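Local coordinates for protein aspartate semialdehyde dehydrogenase (Francisella tularensis subsp. tularensis, PDB 4WOJ) that probably catalyses the NADPH-dependent reductive dephosphorylation of L-aspartyl-4-phosphate to L-aspartate-semialdehyde, a shared step on the way to lysine, methionine and threonine, at residues P38-T43 and Y57-A63; W100-A104 and L361-L365; V159-S165 and I261-I266; L181-T185 and Q222-Y226. One frame throughout, in Å; residues are numbered along the deposited sequence.

Contact 1 (P38-T43 and Y57-A63); sequences PTFFST and YGALQDA
Phe41 pairs with Gln61 in a parallel bridge, their CA atoms 4.8 Å apart, and Ser42 pairs with Asp62 just beyond. Three backbone hydrogen bonds zip this end: Gln61 N to Phe40 O, Ser42 N to Gln61 O at 2.9 Å, and Ala63 N to Ser42 O. Before the bridge the chains are held by side chains instead. Pro38 lies on one face of the Tyr57 ring, a CH-pi contact with Pro38 CG 3.6 Å from the ring centroid. Phe40 meets the same tyrosine obliquely, ring planes 40° apart, with Phe40 CE2 3.4 Å from Tyr57 CD2. This pairing adds the short strand 61-62 to the outer side of strand 36-42, at one end of the parallel, Rossmann-type sheet of the NAD-binding domain; on its other side, strand 36-42 bonds to strand 8-13. Phe41 and Gln61 send their side chains to the same face, where helix 66-70 also packs. The edge of the Phe41 ring meets Asp62 O near the ring plane, while Phe41 CE2 touches Gln61 CB at 3.6 Å. Gln61 runs extended beyond CG (chi2 175°), which carries its amide back along the strand to Thr39, whose CG2 is 3.4 Å from Gln61 NE2. Leu60 CD2 rests against Phe40 CB at 3.7 Å, and Ser42 OG bonds to Arg16.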
loop_
_atom_site.group_PDB
_atom_site.type_symbol
_atom_site.label_atom_id
_atom_site.label_comp_id
_atom_site.label_asym_id
_atom_site.label_seq_id
_atom_site.Cartn_x
_atom_site.Cartn_y
_atom_site.Cartn_z
ATOM N N PRO B 38 38.968 -4.690 13.756
ATOM C CA PRO B 38 37.671 -4.349 14.291
ATOM C C PRO B 38 37.668 -4.249 15.800
ATOM O O PRO B 38 38.434 -4.933 16.463
ATOM C CB PRO B 38 36.777 -5.507 13.842
ATOM C CG PRO B 38 37.534 -6.187 12.762
ATOM C CD PRO B 38 38.967 -6.029 13.161
ATOM N N THR B 39 36.810 -3.385 16.320
ATOM C CA THR B 39 36.520 -3.328 17.732
ATOM C C THR B 39 35.023 -3.155 17.875
ATOM O O THR B 39 34.427 -2.354 17.181
ATOM C CB THR B 39 37.276 -2.177 18.398
ATOM O OG1 THR B 39 38.681 -2.418 18.279
ATOM C CG2 THR B 39 36.904 -2.041 19.857
ATOM N N PHE B 40 34.436 -3.889 18.801
ATOM C CA PHE B 40 33.004 -3.980 18.903
ATOM C C PHE B 40 32.513 -3.331 20.177
ATOM O O PHE B 40 32.796 -3.804 21.274
ATOM C CB PHE B 40 32.575 -5.452 18.800
ATOM C CG PHE B 40 32.652 -5.964 17.397
ATOM C CD1 PHE B 40 31.630 -5.683 16.491
ATOM C CD2 PHE B 40 33.784 -6.620 16.940
ATOM C CE1 PHE B 40 31.711 -6.112 15.185
ATOM C CE2 PHE B 40 33.875 -7.023 15.623
ATOM C CZ PHE B 40 32.831 -6.770 14.749
ATOM N N PHE B 41 31.752 -2.253 20.014
ATOM C CA PHE B 41 31.288 -1.450 21.131
ATOM C C PHE B 41 29.911 -1.827 21.593
ATOM O O PHE B 41 29.088 -2.351 20.839
ATOM C CB PHE B 41 31.301 0.014 20.775
ATOM C CG PHE B 41 32.666 0.575 20.703
ATOM C CD1 PHE B 41 33.352 0.594 19.510
ATOM C CD2 PHE B 41 33.288 1.052 21.849
ATOM C CE1 PHE B 41 34.626 1.129 19.448
ATOM C CE2 PHE B 41 34.566 1.575 21.798
ATOM C CZ PHE B 41 35.236 1.614 20.592
ATOM N N SER B 42 29.671 -1.572 22.867
ATOM C CA SER B 42 28.481 -2.092 23.491
ATOM C C SER B 42 28.041 -1.181 24.599
ATOM O O SER B 42 28.781 -0.300 25.049
ATOM C CB SER B 42 28.733 -3.505 24.027
ATOM O OG SER B 42 27.529 -4.237 24.058
ATOM N N THR B 43 26.799 -1.374 24.995
ATOM C CA THR B 43 26.264 -0.668 26.143
ATOM C C THR B 43 25.783 -1.622 27.208
ATOM O O THR B 43 24.977 -1.247 28.032
ATOM C CB THR B 43 25.088 0.252 25.747
ATOM O OG1 THR B 43 25.457 1.021 24.590
ATOM C CG2 THR B 43 24.716 1.187 26.902
ATOM N N TYR B 57 37.939 -10.739 17.860
ATOM C CA TYR B 57 38.437 -9.366 17.918
ATOM C C TYR B 57 38.577 -8.911 19.362
ATOM O O TYR B 57 39.067 -7.816 19.634
ATOM C CB TYR B 57 37.535 -8.453 17.097
ATOM C CG TYR B 57 37.442 -8.944 15.670
ATOM C CD1 TYR B 57 38.557 -8.939 14.847
ATOM C CD2 TYR B 57 36.265 -9.456 15.160
ATOM C CE1 TYR B 57 38.501 -9.407 13.536
ATOM C CE2 TYR B 57 36.191 -9.925 13.854
ATOM C CZ TYR B 57 37.315 -9.907 13.048
ATOM O OH TYR B 57 37.248 -10.393 11.766
ATOM N N GLY B 58 38.158 -9.773 20.283
ATOM C CA GLY B 58 38.376 -9.551 21.705
ATOM C C GLY B 58 37.150 -9.126 22.482
ATOM O O GLY B 58 36.031 -9.531 22.189
ATOM N N ALA B 59 37.387 -8.316 23.501
ATOM C CA ALA B 59 36.353 -7.917 24.445
ATOM C C ALA B 59 35.555 -6.729 23.950
ATOM O O ALA B 59 36.070 -5.874 23.226
ATOM C CB ALA B 59 36.982 -7.571 25.772
ATOM N N LEU B 60 34.304 -6.667 24.386
ATOM C CA LEU B 60 33.441 -5.539 24.043
ATOM C C LEU B 60 33.867 -4.319 24.816
ATOM O O LEU B 60 33.990 -4.370 26.029
ATOM C CB LEU B 60 31.979 -5.837 24.350
ATOM C CG LEU B 60 31.394 -7.026 23.607
ATOM C CD1 LEU B 60 30.004 -7.314 24.137
ATOM C CD2 LEU B 60 31.399 -6.756 22.110
ATOM N N GLN B 61 34.088 -3.227 24.100
ATOM C CA GLN B 61 34.395 -1.960 24.728
ATOM C C GLN B 61 33.108 -1.173 24.958
ATOM O O GLN B 61 32.042 -1.587 24.523
ATOM C CB GLN B 61 35.446 -1.215 23.905
ATOM C CG GLN B 61 36.810 -1.884 24.056
ATOM C CD GLN B 61 37.906 -1.288 23.187
ATOM O OE1 GLN B 61 37.966 -0.068 22.935
ATOM N NE2 GLN B 61 38.788 -2.159 22.717
ATOM N N ASP B 62 33.228 -0.051 25.657
ATOM C CA ASP B 62 32.084 0.772 26.092
ATOM C C ASP B 62 31.678 1.804 25.023
ATOM O O ASP B 62 32.493 2.633 24.596
ATOM C CB ASP B 62 32.450 1.470 27.416
ATOM C CG ASP B 62 31.311 2.314 28.022
ATOM O OD1 ASP B 62 30.145 2.305 27.543
ATOM O OD2 ASP B 62 31.614 2.993 29.029
ATOM N N ALA B 63 30.414 1.722 24.597
ATOM C CA ALA B 63 29.866 2.616 23.565
ATOM C C ALA B 63 29.989 4.075 23.974
ATOM O O ALA B 63 30.299 4.932 23.155
ATOM C CB ALA B 63 28.414 2.265 23.285
#

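Contact 2 (W100-A104 and L361-L365); sequences WIDAA and LRRVL
Ile101 provides most of the strand's side of an apolar contact in which helix 354-369, at the C-terminal end of the chain, packs against the parallel Rossmann-type sheet of the NAD-binding domain. Strand 100-102 and helix segment 361-365 run nearly antiparallel, at 162°, with their axes 9.1 Å apart.

Polar bonds lie on the strand side. Asp102 turns its side chain away from the helix; its OD1 accepts from Ala104 N in an Asx turn, and its OD2 is shared by Trp100 NE1 and Thr84 OG1. The Asx turn lies where the chain leaves the strand, and Ala103 there comes against Leu361.

Across the segments, aliphatic groups meet. With chi1 at -64°, Ile101 has CG2 anti to the backbone N and CG1 beside that N, which splits its branches. Ile101 CG2 meets Val364 CG1 tip to tip at 3.8 Å and touches Leu361 CD2 at 4.1 Å, isoleucine and leucine lying alongside each other, pointing opposite ways. The other branch brings Ile101 CD1 to 3.8 Å from Leu365 CA. Leu365 also touches Ile74 and Met27. Leu361 spreads its methyls: CD2 lies 3.9 Å from Asp102 O, and CD1 touches Ala103 CB at 3.7 Å.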
loop_
_atom_site.group_PDB
_atom_site.type_symbol
_atom_site.label_atom_id
_atom_site.label_comp_id
_atom_site.label_asym_id
_atom_site.label_seq_id
_atom_site.Cartn_x
_atom_site.Cartn_y
_atom_site.Cartn_z
ATOM N N TRP B 100 33.147 9.174 10.653
ATOM C CA TRP B 100 31.925 8.766 11.312
ATOM C C TRP B 100 30.960 8.365 10.199
ATOM O O TRP B 100 30.513 9.203 9.404
ATOM C CB TRP B 100 31.370 9.937 12.117
ATOM C CG TRP B 100 30.075 9.699 12.762
ATOM C CD1 TRP B 100 28.862 9.979 12.250
ATOM C CD2 TRP B 100 29.851 9.172 14.072
ATOM N NE1 TRP B 100 27.882 9.641 13.149
ATOM C CE2 TRP B 100 28.465 9.157 14.283
ATOM C CE3 TRP B 100 30.692 8.712 15.096
ATOM C CZ2 TRP B 100 27.885 8.682 15.475
ATOM C CZ3 TRP B 100 30.118 8.259 16.289
ATOM C CH2 TRP B 100 28.734 8.235 16.460
ATOM N N ILE B 101 30.683 7.069 10.127
ATOM C CA ILE B 101 29.711 6.534 9.184
ATOM C C ILE B 101 28.477 6.211 10.021
ATOM O O ILE B 101 28.570 5.523 11.022
ATOM C CB ILE B 101 30.251 5.288 8.445
ATOM C CG1 ILE B 101 31.458 5.655 7.585
ATOM C CG2 ILE B 101 29.198 4.695 7.539
ATOM C CD1 ILE B 101 32.390 4.494 7.312
ATOM N N ASP B 102 27.323 6.713 9.612
ATOM C CA ASP B 102 26.123 6.601 10.438
ATOM C C ASP B 102 24.871 6.274 9.653
ATOM O O ASP B 102 24.648 6.849 8.565
ATOM C CB ASP B 102 25.897 7.947 11.117
ATOM C CG ASP B 102 24.988 7.850 12.349
ATOM O OD1 ASP B 102 24.269 6.815 12.528
ATOM O OD2 ASP B 102 25.001 8.846 13.123
ATOM N N ALA B 103 24.031 5.423 10.241
ATOM C CA ALA B 103 22.679 5.118 9.694
ATOM C C ALA B 103 21.595 6.128 10.085
ATOM O O ALA B 103 20.691 6.442 9.282
ATOM C CB ALA B 103 22.214 3.728 10.093
ATOM N N ALA B 104 21.698 6.646 11.299
ATOM C CA ALA B 104 20.690 7.550 11.821
ATOM C C ALA B 104 20.643 8.820 10.977
ATOM O O ALA B 104 21.554 9.109 10.218
ATOM C CB ALA B 104 20.978 7.876 13.276
ATOM N N LEU B 361 26.271 1.625 3.852
ATOM C CA LEU B 361 27.220 1.927 4.902
ATOM C C LEU B 361 28.471 1.101 4.692
ATOM O O LEU B 361 29.579 1.657 4.617
ATOM C CB LEU B 361 26.573 1.664 6.270
ATOM C CG LEU B 361 25.301 2.484 6.563
ATOM C CD1 LEU B 361 24.940 2.410 8.033
ATOM C CD2 LEU B 361 25.476 3.961 6.121
ATOM N N ARG B 362 28.273 -0.225 4.607
ATOM C CA ARG B 362 29.326 -1.187 4.253
ATOM C C ARG B 362 30.133 -0.739 3.066
ATOM O O ARG B 362 31.342 -0.844 3.059
ATOM C CB ARG B 362 28.734 -2.559 3.921
ATOM C CG ARG B 362 29.778 -3.646 3.730
ATOM C CD ARG B 362 29.174 -4.969 3.226
ATOM N NE ARG B 362 28.788 -4.930 1.812
ATOM C CZ ARG B 362 29.630 -5.003 0.776
ATOM N NH1 ARG B 362 29.172 -4.960 -0.463
ATOM N NH2 ARG B 362 30.924 -5.117 0.965
ATOM N N ARG B 363 29.470 -0.244 2.047
ATOM C CA ARG B 363 30.169 0.105 0.819
ATOM C C ARG B 363 31.002 1.402 0.932
ATOM O O ARG B 363 32.040 1.545 0.308
ATOM C CB ARG B 363 29.167 0.171 -0.350
ATOM C CG ARG B 363 28.605 -1.215 -0.741
ATOM C CD ARG B 363 27.516 -1.083 -1.805
ATOM N NE ARG B 363 28.097 -0.466 -2.986
ATOM C CZ ARG B 363 28.581 -1.124 -4.032
ATOM N NH1 ARG B 363 28.540 -2.464 -4.114
ATOM N NH2 ARG B 363 29.086 -0.446 -5.030
ATOM N N VAL B 364 30.552 2.348 1.735
ATOM C CA VAL B 364 31.305 3.578 1.915
ATOM C C VAL B 364 32.489 3.338 2.842
ATOM O O VAL B 364 33.573 3.900 2.651
ATOM C CB VAL B 364 30.425 4.736 2.375
ATOM C CG1 VAL B 364 30.000 4.632 3.830
ATOM C CG2 VAL B 364 31.138 6.066 2.074
ATOM N N LEU B 365 32.309 2.454 3.813
ATOM C CA LEU B 365 33.435 1.979 4.614
ATOM C C LEU B 365 34.582 1.524 3.732
ATOM O O LEU B 365 35.733 1.890 3.972
ATOM C CB LEU B 365 33.002 0.815 5.499
ATOM C CG LEU B 365 34.106 0.166 6.329
ATOM C CD1 LEU B 365 34.768 1.154 7.276
ATOM C CD2 LEU B 365 33.574 -1.039 7.109
#

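Contact 3 (V159-S165 and I261-I266); sequences VEWVNSS and IPVDGI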
loop_
_atom_site.group_PDB
_atom_site.type_symbol
_atom_site.label_atom_id
_atom_site.label_comp_id
_atom_site.label_asym_id
_atom_site.label_seq_id
_atom_site.Cartn_x
_atom_site.Cartn_y
_atom_site.Cartn_z
ATOM N N VAL B 159 14.499 12.965 -15.103
ATOM C CA VAL B 159 13.324 12.981 -14.234
ATOM C C VAL B 159 13.052 14.407 -13.776
ATOM O O VAL B 159 13.930 15.024 -13.154
ATOM C CB VAL B 159 13.558 12.100 -12.992
ATOM C CG1 VAL B 159 12.411 12.232 -12.015
ATOM C CG2 VAL B 159 13.785 10.662 -13.403
ATOM N N GLU B 160 11.828 14.879 -14.052
ATOM C CA GLU B 160 11.347 16.225 -13.689
ATOM C C GLU B 160 10.757 16.213 -12.279
ATOM O O GLU B 160 11.061 17.091 -11.494
ATOM C CB GLU B 160 10.280 16.724 -14.676
ATOM C CG GLU B 160 10.015 18.233 -14.593
ATOM C CD GLU B 160 9.118 18.764 -15.706
ATOM O OE1 GLU B 160 9.422 18.583 -16.908
ATOM O OE2 GLU B 160 8.090 19.387 -15.391
ATOM N N TRP B 161 9.883 15.232 -11.994
ATOM C CA TRP B 161 9.477 14.896 -10.616
ATOM C C TRP B 161 9.008 13.454 -10.406
ATOM O O TRP B 161 8.768 12.744 -11.349
ATOM C CB TRP B 161 8.436 15.854 -10.052
ATOM C CG TRP B 161 7.150 16.024 -10.786
ATOM C CD1 TRP B 161 6.735 17.177 -11.403
ATOM C CD2 TRP B 161 6.053 15.086 -10.903
ATOM N NE1 TRP B 161 5.491 17.009 -11.906
ATOM C CE2 TRP B 161 5.038 15.744 -11.627
ATOM C CE3 TRP B 161 5.843 13.759 -10.493
ATOM C CZ2 TRP B 161 3.831 15.132 -11.960
ATOM C CZ3 TRP B 161 4.638 13.137 -10.822
ATOM C CH2 TRP B 161 3.646 13.825 -11.550
ATOM N N VAL B 162 8.840 13.081 -9.125
ATOM C CA VAL B 162 8.375 11.747 -8.708
ATOM C C VAL B 162 7.294 11.771 -7.626
ATOM O O VAL B 162 7.533 12.256 -6.531
ATOM C CB VAL B 162 9.540 10.928 -8.086
ATOM C CG1 VAL B 162 9.099 9.514 -7.822
ATOM C CG2 VAL B 162 10.779 10.974 -8.974
ATOM N N ASN B 163 6.114 11.233 -7.925
ATOM C CA ASN B 163 5.172 10.892 -6.875
ATOM C C ASN B 163 5.464 9.473 -6.417
ATOM O O ASN B 163 5.509 8.572 -7.276
ATOM C CB ASN B 163 3.763 10.936 -7.375
ATOM C CG ASN B 163 2.758 10.817 -6.246
ATOM O OD1 ASN B 163 2.452 11.805 -5.593
ATOM N ND2 ASN B 163 2.203 9.629 -6.040
ATOM N N SER B 164 5.694 9.276 -5.108
ATOM C CA SER B 164 5.781 7.943 -4.528
ATOM C C SER B 164 4.721 7.699 -3.457
ATOM O O SER B 164 4.535 8.507 -2.557
ATOM C CB SER B 164 7.153 7.692 -3.932
ATOM O OG SER B 164 7.160 6.495 -3.126
ATOM N N SER B 165 4.023 6.579 -3.568
ATOM C CA SER B 165 3.135 6.065 -2.508
ATOM C C SER B 165 3.777 4.780 -1.972
ATOM O O SER B 165 3.958 3.845 -2.702
ATOM C CB SER B 165 1.743 5.741 -3.053
ATOM O OG SER B 165 1.103 6.876 -3.634
ATOM N N ILE B 261 14.576 18.459 -8.077
ATOM C CA ILE B 261 13.594 17.495 -8.518
ATOM C C ILE B 261 12.652 17.299 -7.334
ATOM O O ILE B 261 13.047 16.719 -6.297
ATOM C CB ILE B 261 14.281 16.172 -8.873
ATOM C CG1 ILE B 261 15.166 16.367 -10.092
ATOM C CG2 ILE B 261 13.281 15.020 -9.081
ATOM C CD1 ILE B 261 16.255 15.312 -10.134
ATOM N N PRO B 262 11.410 17.776 -7.463
ATOM C CA PRO B 262 10.481 17.530 -6.386
ATOM C C PRO B 262 10.199 16.025 -6.208
ATOM O O PRO B 262 10.114 15.280 -7.182
ATOM C CB PRO B 262 9.225 18.278 -6.831
ATOM C CG PRO B 262 9.651 19.230 -7.884
ATOM C CD PRO B 262 10.823 18.595 -8.529
ATOM N N VAL B 263 10.072 15.599 -4.956
ATOM C CA VAL B 263 9.606 14.230 -4.598
ATOM C C VAL B 263 8.501 14.421 -3.586
ATOM O O VAL B 263 8.618 15.173 -2.637
ATOM C CB VAL B 263 10.718 13.306 -4.064
ATOM C CG1 VAL B 263 10.185 11.905 -3.707
ATOM C CG2 VAL B 263 11.826 13.146 -5.098
ATOM N N ASP B 264 7.370 13.802 -3.824
ATOM C CA ASP B 264 6.271 13.946 -2.892
ATOM C C ASP B 264 5.413 12.698 -2.988
ATOM O O ASP B 264 5.609 11.870 -3.854
ATOM C CB ASP B 264 5.456 15.218 -3.191
ATOM C CG ASP B 264 4.896 15.893 -1.905
ATOM O OD1 ASP B 264 4.708 15.170 -0.877
ATOM O OD2 ASP B 264 4.678 17.160 -1.928
ATOM N N GLY B 265 4.477 12.603 -2.065
ATOM C CA GLY B 265 3.497 11.566 -2.025
ATOM C C GLY B 265 3.200 11.253 -0.565
ATOM O O GLY B 265 3.353 12.116 0.314
ATOM N N ILE B 266 2.775 10.018 -0.313
ATOM C CA ILE B 266 2.481 9.607 1.016
ATOM C C ILE B 266 3.230 8.340 1.432
ATOM O O ILE B 266 3.364 7.390 0.651
ATOM C CB ILE B 266 0.999 9.359 1.152
ATOM C CG1 ILE B 266 0.619 9.344 2.645
ATOM C CG2 ILE B 266 0.637 8.048 0.437
ATOM C CD1 ILE B 266 -0.767 8.834 2.920
#
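Strands 161-165 and 263-266 run parallel, their axes approaching to 4.7 Å and 20° apart, joined by backbone bonds from Val162 N to Pro262 O, Asp264 N to Val162 O and Ser164 N to Asp264 O; a weak bond from Ile266 N to Ser164 O follows. Strand 263-266 thereby edges the mixed sheet of the dimerisation domain. Ahead of the strands, the side chains of Val159 and Ile261 meet roughly perpendicular to each other, with Val159 CG1 4.1 Å from Ile261 CG2. Glu160 and Trp161 both face Lys283 in a classic beta bulge. Pro262 fits beside it, its CD 3.3 Å from Glu160 O. Val162 and Val263 share one face of the sheet. Asn163 and Asp264 share the other, toward the second subunit. Asn163 holds CG anti to the backbone N (chi1 -170°), which brings OD1 to 3.7 Å from Gly265 CA; OD1 bonds to Thr281 OG1 of that subunit. Asp264 splits its carboxylate: OD1 accepts from Gly265 N at 2.8 Å, on the anti side, while OD2 accepts from Leu338 N of the second subunit. The two faces thus differ in chemistry: Val263 packs on helix 242-255 of its own chain, whereas the buried amide and carboxylate find polar partners across the dimer interface.

Contact 4 (L181-T185 and Q222-Y226); sequences LLQQT and QTLAY
Gln184 lays its amide end alongside Thr223, the glutamine and threonine side by side and head to tail, with Gln184 OE1 3.5 Å from Thr223 CG2. The glutamine projects from helix 175-191 in the dimerisation domain, and what it holds is an irregular piece of the long loop between helices 198-209 and 242-255. Its reach comes from a chain extended beyond CG (chi2 164°), which sets the amide against the loop backbone.

The oxygen of that amide receives two successive backbone N-H groups. Leu224 N bonds to Gln184 OE1 at 3.0 Å, tilted 34° from the carbonyl plane, and Ala225 N adds a weaker bond at 3.4 Å. At the other end of the amide, Gln184 NE2 donates to Pro216 O and Thr220 OG1, earlier in the same loop. With partners on both its oxygen and its nitrogen, this buried amide has its flip state fixed and ties separate parts of the loop to one helix.

Apolar contacts flank the polar centre. Leu181 CD2 meets Leu224 CD2 at 4.2 Å, while the other methyl, Leu181 CD1, lies 4.2 Å from Ala225 CB. Ala225 points its methyl at the helix, where it meets Leu181 and Thr185, and also touches Leu188 further along. Nearby, Thr185 and Tyr226 pack on Thr185 of the second subunit, so the dimer interface borders this contact. Thr185 OG1 bonds back to Leu181 O, approaching from the face opposite to Thr185 N, and the same OG1 sits 3.5 Å from Ala225 CB.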
loop_
_atom_site.group_PDB
_atom_site.type_symbol
_atom_site.label_atom_id
_atom_site.label_comp_id
_atom_site.label_asym_id
_atom_site.label_seq_id
_atom_site.Cartn_x
_atom_site.Cartn_y
_atom_site.Cartn_z
ATOM N N LEU B 181 4.225 -6.709 15.748
ATOM C CA LEU B 181 3.385 -7.029 14.599
ATOM C C LEU B 181 3.139 -8.522 14.563
ATOM O O LEU B 181 1.985 -8.974 14.346
ATOM C CB LEU B 181 3.994 -6.532 13.270
ATOM C CG LEU B 181 3.391 -7.163 11.991
ATOM C CD1 LEU B 181 1.917 -6.917 11.817
ATOM C CD2 LEU B 181 4.117 -6.687 10.755
ATOM N N LEU B 182 4.217 -9.289 14.716
ATOM C CA LEU B 182 4.095 -10.772 14.702
ATOM C C LEU B 182 3.157 -11.214 15.793
ATOM O O LEU B 182 2.337 -12.072 15.597
ATOM C CB LEU B 182 5.435 -11.471 14.861
ATOM C CG LEU B 182 6.429 -11.296 13.709
ATOM C CD1 LEU B 182 7.802 -11.791 14.120
ATOM C CD2 LEU B 182 5.933 -11.992 12.453
ATOM N N GLN B 183 3.243 -10.565 16.931
ATOM C CA GLN B 183 2.427 -10.957 18.069
ATOM C C GLN B 183 0.948 -10.573 17.929
ATOM O O GLN B 183 0.049 -11.380 18.187
ATOM C CB GLN B 183 3.038 -10.373 19.325
ATOM C CG GLN B 183 2.095 -10.304 20.486
ATOM C CD GLN B 183 2.855 -10.477 21.752
ATOM O OE1 GLN B 183 3.701 -9.650 22.083
ATOM N NE2 GLN B 183 2.597 -11.593 22.457
ATOM N N GLN B 184 0.684 -9.340 17.536
ATOM C CA GLN B 184 -0.695 -8.949 17.200
ATOM C C GLN B 184 -1.325 -10.031 16.334
ATOM O O GLN B 184 -2.382 -10.534 16.630
ATOM C CB GLN B 184 -0.731 -7.625 16.450
ATOM C CG GLN B 184 -0.321 -6.432 17.284
ATOM C CD GLN B 184 0.014 -5.216 16.424
ATOM O OE1 GLN B 184 -0.153 -5.256 15.193
ATOM N NE2 GLN B 184 0.509 -4.121 17.070
ATOM N N THR B 185 -0.632 -10.393 15.270
ATOM C CA THR B 185 -1.131 -11.357 14.283
ATOM C C THR B 185 -1.349 -12.754 14.881
ATOM O O THR B 185 -2.261 -13.489 14.500
ATOM C CB THR B 185 -0.122 -11.463 13.127
ATOM O OG1 THR B 185 0.335 -10.153 12.803
ATOM C CG2 THR B 185 -0.729 -12.096 11.917
ATOM N N GLN B 222 -1.260 1.803 16.923
ATOM C CA GLN B 222 -2.488 1.037 16.670
ATOM C C GLN B 222 -2.098 -0.318 16.149
ATOM O O GLN B 222 -0.969 -0.548 15.782
ATOM C CB GLN B 222 -3.388 1.732 15.657
ATOM C CG GLN B 222 -3.722 3.191 15.987
ATOM C CD GLN B 222 -4.811 3.361 17.051
ATOM O OE1 GLN B 222 -5.445 2.397 17.508
ATOM N NE2 GLN B 222 -5.030 4.604 17.446
ATOM N N THR B 223 -3.038 -1.231 16.125
ATOM C CA THR B 223 -2.759 -2.518 15.554
ATOM C C THR B 223 -2.442 -2.395 14.047
ATOM O O THR B 223 -3.222 -1.829 13.286
ATOM C CB THR B 223 -3.945 -3.464 15.769
ATOM O OG1 THR B 223 -4.152 -3.655 17.175
ATOM C CG2 THR B 223 -3.661 -4.782 15.118
ATOM N N LEU B 224 -1.301 -2.941 13.630
ATOM C CA LEU B 224 -0.893 -2.950 12.216
ATOM C C LEU B 224 -1.426 -4.178 11.471
ATOM O O LEU B 224 -1.681 -4.127 10.265
ATOM C CB LEU B 224 0.638 -2.866 12.120
ATOM C CG LEU B 224 1.319 -2.898 10.748
ATOM C CD1 LEU B 224 0.726 -1.847 9.832
ATOM C CD2 LEU B 224 2.826 -2.706 10.871
ATOM N N ALA B 225 -1.633 -5.276 12.183
ATOM C CA ALA B 225 -2.136 -6.501 11.530
ATOM C C ALA B 225 -3.540 -6.281 10.946
ATOM O O ALA B 225 -4.398 -5.702 11.605
ATOM C CB ALA B 225 -2.156 -7.682 12.504
ATOM N N TYR B 226 -3.753 -6.785 9.731
ATOM C CA TYR B 226 -4.971 -6.532 8.948
ATOM C C TYR B 226 -5.273 -5.048 8.893
ATOM O O TYR B 226 -6.432 -4.625 8.904
ATOM C CB TYR B 226 -6.170 -7.288 9.508
ATOM C CG TYR B 226 -5.958 -8.796 9.569
ATOM C CD1 TYR B 226 -5.871 -9.563 8.411
ATOM C CD2 TYR B 226 -5.855 -9.445 10.792
ATOM C CE1 TYR B 226 -5.662 -10.934 8.477
ATOM C CE2 TYR B 226 -5.671 -10.808 10.867
ATOM C CZ TYR B 226 -5.568 -11.553 9.716
ATOM O OH TYR B 226 -5.384 -12.918 9.830
#

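Overall arrangement
The four contacts divide between the two domains of the subunit. Contacts 1 and 2 both reach the parallel sheet of the NAD-binding domain, one at its edge and the other further in, with centres 18 Å apart. Contacts 3 and 4 belong to the dimerisation domain, 30 Å apart between centres; strand 159-167 leads on to helix 175-191, and both contacts border the second subunit. Contact 1 closes first along the chain. Contact 2 then spans 256 residues, enclosing contact 3, which in turn encloses contact 4. The C-terminal helix therefore returns to the first domain, so that domain is completed by the end of the chain, after the second has been built.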